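Local structure of amino acid ABC superfamily ATP binding cassette transporter, binding protein (Streptococcus pneumoniae, 4H5G) at residues V15-P20 and D76-G81; D93-Y98 and A199-L204. The protein binds L-arginine between its two lobes and probably delivers it, as a membrane-anchored lipoprotein, to an amino acid ABC transporter for uptake. All coordinates share one frame; numbering follows the deposited sequence.

Contact 1: residues V15-P20 and D76-G81. With ARG (arginine), chain L; EDO (1,2-ethanediol), chain J.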
# COMPACT_ATOMS: atom_id res chain seq x y z
N VAL A 15 6.26 -14.81 -7.97
CA VAL A 15 4.84 -14.54 -7.75
C VAL A 15 4.72 -13.52 -6.62
O VAL A 15 5.24 -13.74 -5.54
CB VAL A 15 4.08 -15.83 -7.39
CG1 VAL A 15 2.60 -15.52 -7.14
CG2 VAL A 15 4.24 -16.87 -8.51
N VAL A 16 4.05 -12.41 -6.89
CA VAL A 16 3.96 -11.32 -5.92
C VAL A 16 2.50 -11.05 -5.60
O VAL A 16 1.73 -10.72 -6.50
CB VAL A 16 4.61 -10.03 -6.50
CG1 VAL A 16 4.40 -8.85 -5.55
CG2 VAL A 16 6.10 -10.24 -6.79
N ALA A 17 2.13 -11.18 -4.33
CA ALA A 17 0.76 -10.91 -3.88
C ALA A 17 0.60 -9.40 -3.66
O ALA A 17 1.44 -8.76 -3.05
CB ALA A 17 0.46 -11.66 -2.60
N THR A 18 -0.50 -8.84 -4.17
CA THR A 18 -0.74 -7.41 -4.00
C THR A 18 -2.24 -7.12 -3.99
O THR A 18 -3.05 -7.99 -4.29
CB THR A 18 -0.05 -6.55 -5.08
OG1 THR A 18 0.05 -5.20 -4.62
CG2 THR A 18 -0.85 -6.54 -6.40
N SER A 19 -2.59 -5.88 -3.66
CA SER A 19 -3.98 -5.43 -3.64
C SER A 19 -4.08 -4.15 -4.46
O SER A 19 -3.77 -3.07 -3.96
CB SER A 19 -4.44 -5.19 -2.20
OG SER A 19 -5.70 -4.53 -2.12
N PRO A 20 -4.51 -4.26 -5.73
CA PRO A 20 -4.46 -3.10 -6.63
C PRO A 20 -5.61 -2.11 -6.45
O PRO A 20 -6.35 -1.85 -7.41
CB PRO A 20 -4.51 -3.75 -8.02
CG PRO A 20 -5.32 -4.99 -7.80
CD PRO A 20 -4.98 -5.48 -6.41
N ASP A 76 5.51 -15.73 -3.50
CA ASP A 76 6.89 -15.69 -3.01
C ASP A 76 7.17 -14.44 -2.19
O ASP A 76 7.99 -14.46 -1.27
CB ASP A 76 7.85 -15.68 -4.21
CG ASP A 76 7.75 -16.91 -5.06
OD1 ASP A 76 7.94 -18.03 -4.53
OD2 ASP A 76 7.46 -16.77 -6.27
N LEU A 77 6.50 -13.36 -2.56
CA LEU A 77 6.67 -12.07 -1.90
C LEU A 77 5.30 -11.42 -1.77
O LEU A 77 4.40 -11.72 -2.54
CB LEU A 77 7.54 -11.15 -2.76
CG LEU A 77 8.99 -11.54 -3.06
CD1 LEU A 77 9.59 -10.49 -4.02
CD2 LEU A 77 9.80 -11.62 -1.77
N ALA A 78 5.16 -10.50 -0.83
CA ALA A 78 3.98 -9.63 -0.82
C ALA A 78 4.48 -8.19 -0.93
O ALA A 78 5.37 -7.78 -0.19
CB ALA A 78 3.17 -9.83 0.45
N VAL A 79 3.92 -7.45 -1.88
CA VAL A 79 4.32 -6.05 -2.09
C VAL A 79 3.02 -5.28 -2.29
O VAL A 79 2.35 -5.44 -3.31
CB VAL A 79 5.21 -5.89 -3.33
CG1 VAL A 79 5.70 -4.44 -3.45
CG2 VAL A 79 6.43 -6.83 -3.27
N ALA A 80 2.65 -4.47 -1.31
CA ALA A 80 1.35 -3.81 -1.35
C ALA A 80 1.32 -2.60 -0.44
O ALA A 80 0.37 -2.42 0.33
CB ALA A 80 0.24 -4.80 -0.96
N GLY A 81 2.37 -1.78 -0.51
CA GLY A 81 2.47 -0.62 0.38
C GLY A 81 2.39 -1.07 1.83
O GLY A 81 1.72 -0.46 2.67
N ARG L . 0.37 0.76 4.75
CA ARG L . -0.85 0.17 5.32
C ARG L . -0.57 -1.19 5.92
O ARG L . 0.45 -1.84 5.63
CB ARG L . -1.95 0.05 4.25
CG ARG L . -1.52 -0.64 2.96
CD ARG L . -2.73 -0.91 2.04
NE ARG L . -2.30 -1.41 0.73
CZ ARG L . -3.12 -1.69 -0.28
NH1 ARG L . -2.63 -2.13 -1.44
NH2 ARG L . -4.43 -1.53 -0.13
OXT ARG L . -1.37 -1.68 6.73
C1 EDO J . 10.34 -20.49 -1.76
O1 EDO J . 10.23 -21.71 -2.51
C2 EDO J . 10.41 -19.31 -2.72
O2 EDO J . 9.95 -18.12 -2.06
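Two parallel strands of the central sheet of one lobe, 13-18 and 77-78, run side by side here and open at their C-terminal ends into the arginine pocket. At the start of the pair Asp76 and Val15 hold each other twice. Val15 N points almost straight (174°) at Asp76 OD2, 2.9 Å away, and meets its anti lone pair, while Asp76 N returns a bond to Val15 O. The carboxylate reaches back because its CG stands beside its own backbone N (chi1 -62°); OD2 also takes a salt bridge from Lys11, which probably keeps the acid ionised. Val15 O is shared, accepting Leu77 N as well at a longer 3.3 Å. Regular parallel pairing follows, Ala17 N to Leu77 O at 2.9 Å and Val79 N to Ala17 O at 3.0 Å. Val16 CG1 packs against Val79 CG2 at 3.7 Å, and helix 40-52 covers both, Ala45 touching Val16 and Met44 Val79; the face of Ala17 and Ala78 is covered by helix 66-71. Thr18 then replaces a main-chain donor by its hydroxyl: with OG1 anti to the backbone N (chi1 -161°), it donates to Val79 O at 2.7 Å, in the carbonyl plane, while Ser19 N, next donor in the parallel register, is buried without a partner. Past this bond the segments carry carbonyls to the ligand. Ser19 O accepts from NH1 of the bound arginine, Ala80 O from its NE at 2.9 Å, and Gly81 O from its amino N. Strand ends supplying ligand-binding loops in this way are characteristic of the type II periplasmic binding protein fold.

Contact 2: residues D93-Y98 and A199-L204; sequences DFSIPY and ANAVAL
The backbones of Asp93-Tyr98 and Ala199-Leu204 pair antiparallel at Asp93 and Leu204, which exchange two N-H...O bonds, and at the non-hydrogen-bonded pair Phe94 and Ala203; beyond them Ser95 N bonds to Val202 O at 2.9 Å. Ser95 OG, lying between its backbone N and carbonyl carbon (chi1 73°), accepts Val202 N across the contact at 2.9 Å and donates to Ile96 O within segment 93-98, which swings away here. The segments rejoin where Tyr98 N meets Asn200 O at 3.0 Å. Ala201 CB touches Phe94 CD2 at 3.8 Å and also meets Ser95 O, while Ala203 CB touches Phe94 CE2. Asn200 CB sits over a face of the Tyr98 ring, 4.0 Å from its centroid in a CH-pi contact; the Asn200 side-chain amide plane is 28° from the ring. Pro97 CB meets Ala199 CB at 3.6 Å. At the ring's tip a water in its plane links Tyr98 OH to Ala201 O; Asn200 ND2 binds Asn101 and Tyr99 O. Returning from the second lobe, the chain places strand 203-205 between 77-78 and 92-94, antiparallel to 92-94, matching the inserted return strand of the type II periplasmic binding protein fold.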
# COMPACT_ATOMS: atom_id res chain seq x y z
N ASP A 93 9.49 -11.91 7.55
CA ASP A 93 10.68 -11.08 7.44
C ASP A 93 10.38 -9.98 6.46
O ASP A 93 9.48 -10.11 5.63
CB ASP A 93 11.88 -11.89 6.96
CG ASP A 93 12.53 -12.67 8.08
OD1 ASP A 93 12.28 -12.39 9.28
OD2 ASP A 93 13.33 -13.57 7.77
N PHE A 94 11.10 -8.88 6.57
CA PHE A 94 10.88 -7.78 5.63
C PHE A 94 12.19 -7.37 5.01
O PHE A 94 13.26 -7.49 5.63
CB PHE A 94 10.25 -6.57 6.33
CG PHE A 94 8.78 -6.71 6.61
CD1 PHE A 94 8.34 -7.24 7.80
CD2 PHE A 94 7.84 -6.30 5.67
CE1 PHE A 94 6.98 -7.37 8.06
CE2 PHE A 94 6.48 -6.42 5.92
CZ PHE A 94 6.05 -6.95 7.12
N SER A 95 12.08 -6.86 3.79
CA SER A 95 13.20 -6.23 3.11
C SER A 95 13.51 -4.95 3.86
O SER A 95 12.74 -4.52 4.72
CB SER A 95 12.80 -5.87 1.67
OG SER A 95 11.92 -4.77 1.67
N ILE A 96 14.65 -4.34 3.55
CA ILE A 96 14.89 -2.96 3.96
C ILE A 96 13.73 -2.10 3.43
O ILE A 96 13.08 -2.45 2.45
CB ILE A 96 16.24 -2.44 3.44
CG1 ILE A 96 16.27 -2.43 1.91
CG2 ILE A 96 17.39 -3.27 4.06
CD1 ILE A 96 17.59 -1.90 1.31
N PRO A 97 13.45 -0.95 4.08
CA PRO A 97 12.35 -0.12 3.58
C PRO A 97 12.62 0.33 2.14
O PRO A 97 13.78 0.62 1.82
CB PRO A 97 12.40 1.12 4.48
CG PRO A 97 13.14 0.70 5.68
CD PRO A 97 14.05 -0.42 5.31
N TYR A 98 11.60 0.40 1.30
CA TYR A 98 11.77 1.01 -0.02
C TYR A 98 11.17 2.41 -0.12
O TYR A 98 11.55 3.20 -0.98
CB TYR A 98 11.22 0.10 -1.13
CG TYR A 98 9.75 -0.24 -1.06
CD1 TYR A 98 8.79 0.62 -1.56
CD2 TYR A 98 9.33 -1.46 -0.51
CE1 TYR A 98 7.44 0.30 -1.52
CE2 TYR A 98 7.96 -1.79 -0.47
CZ TYR A 98 7.03 -0.90 -0.99
OH TYR A 98 5.68 -1.22 -0.97
N ALA A 199 8.02 1.96 7.73
CA ALA A 199 8.06 2.39 6.35
C ALA A 199 7.52 1.22 5.55
O ALA A 199 7.36 0.12 6.11
CB ALA A 199 9.50 2.65 5.97
N ASN A 200 7.24 1.43 4.27
CA ASN A 200 6.86 0.33 3.39
C ASN A 200 8.02 -0.61 3.10
O ASN A 200 9.12 -0.16 2.82
CB ASN A 200 6.35 0.90 2.06
CG ASN A 200 5.20 1.84 2.26
OD1 ASN A 200 4.09 1.41 2.60
ND2 ASN A 200 5.45 3.14 2.08
N ALA A 201 7.78 -1.92 3.16
CA ALA A 201 8.81 -2.89 2.81
C ALA A 201 8.18 -4.09 2.12
O ALA A 201 6.97 -4.27 2.16
CB ALA A 201 9.59 -3.30 4.04
N VAL A 202 9.01 -4.91 1.49
CA VAL A 202 8.54 -6.13 0.84
C VAL A 202 8.50 -7.21 1.91
O VAL A 202 9.48 -7.37 2.63
CB VAL A 202 9.54 -6.54 -0.26
CG1 VAL A 202 9.17 -7.92 -0.83
CG2 VAL A 202 9.61 -5.47 -1.38
N ALA A 203 7.39 -7.94 2.01
CA ALA A 203 7.29 -9.04 2.99
C ALA A 203 7.71 -10.37 2.37
O ALA A 203 7.42 -10.65 1.20
CB ALA A 203 5.85 -9.13 3.53
N LEU A 204 8.41 -11.19 3.16
CA LEU A 204 8.80 -12.56 2.78
C LEU A 204 8.46 -13.51 3.91
O LEU A 204 8.35 -13.09 5.05
CB LEU A 204 10.31 -12.65 2.56
CG LEU A 204 10.99 -11.61 1.67
CD1 LEU A 204 11.47 -10.39 2.50
CD2 LEU A 204 12.16 -12.25 0.89
O HOH W 1 4.96 -3.62 0.33

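In the fold
Both contacts are mainly buried and lie in the same lobe, their centres about 11 Å apart. They meet directly: Ala78 O of contact 1 probably accepts a hydrogen bond from Ala203 N of contact 2, and Leu77 CD2 packs on Leu204 CD2, so strand 203-205 lies beside strand 77-78. Contact 1 is parallel strand pairing between two helical layers, and it gives main-chain oxygens directly to the bound arginine. Contact 2 is antiparallel, its pairing interrupted around Ile96, where the Ser95 hydroxyl replaces a main-chain partner, and it reaches the surface at Pro97. Asn200 brings its side chain to within about 4 Å of the bound arginine, nearest atoms.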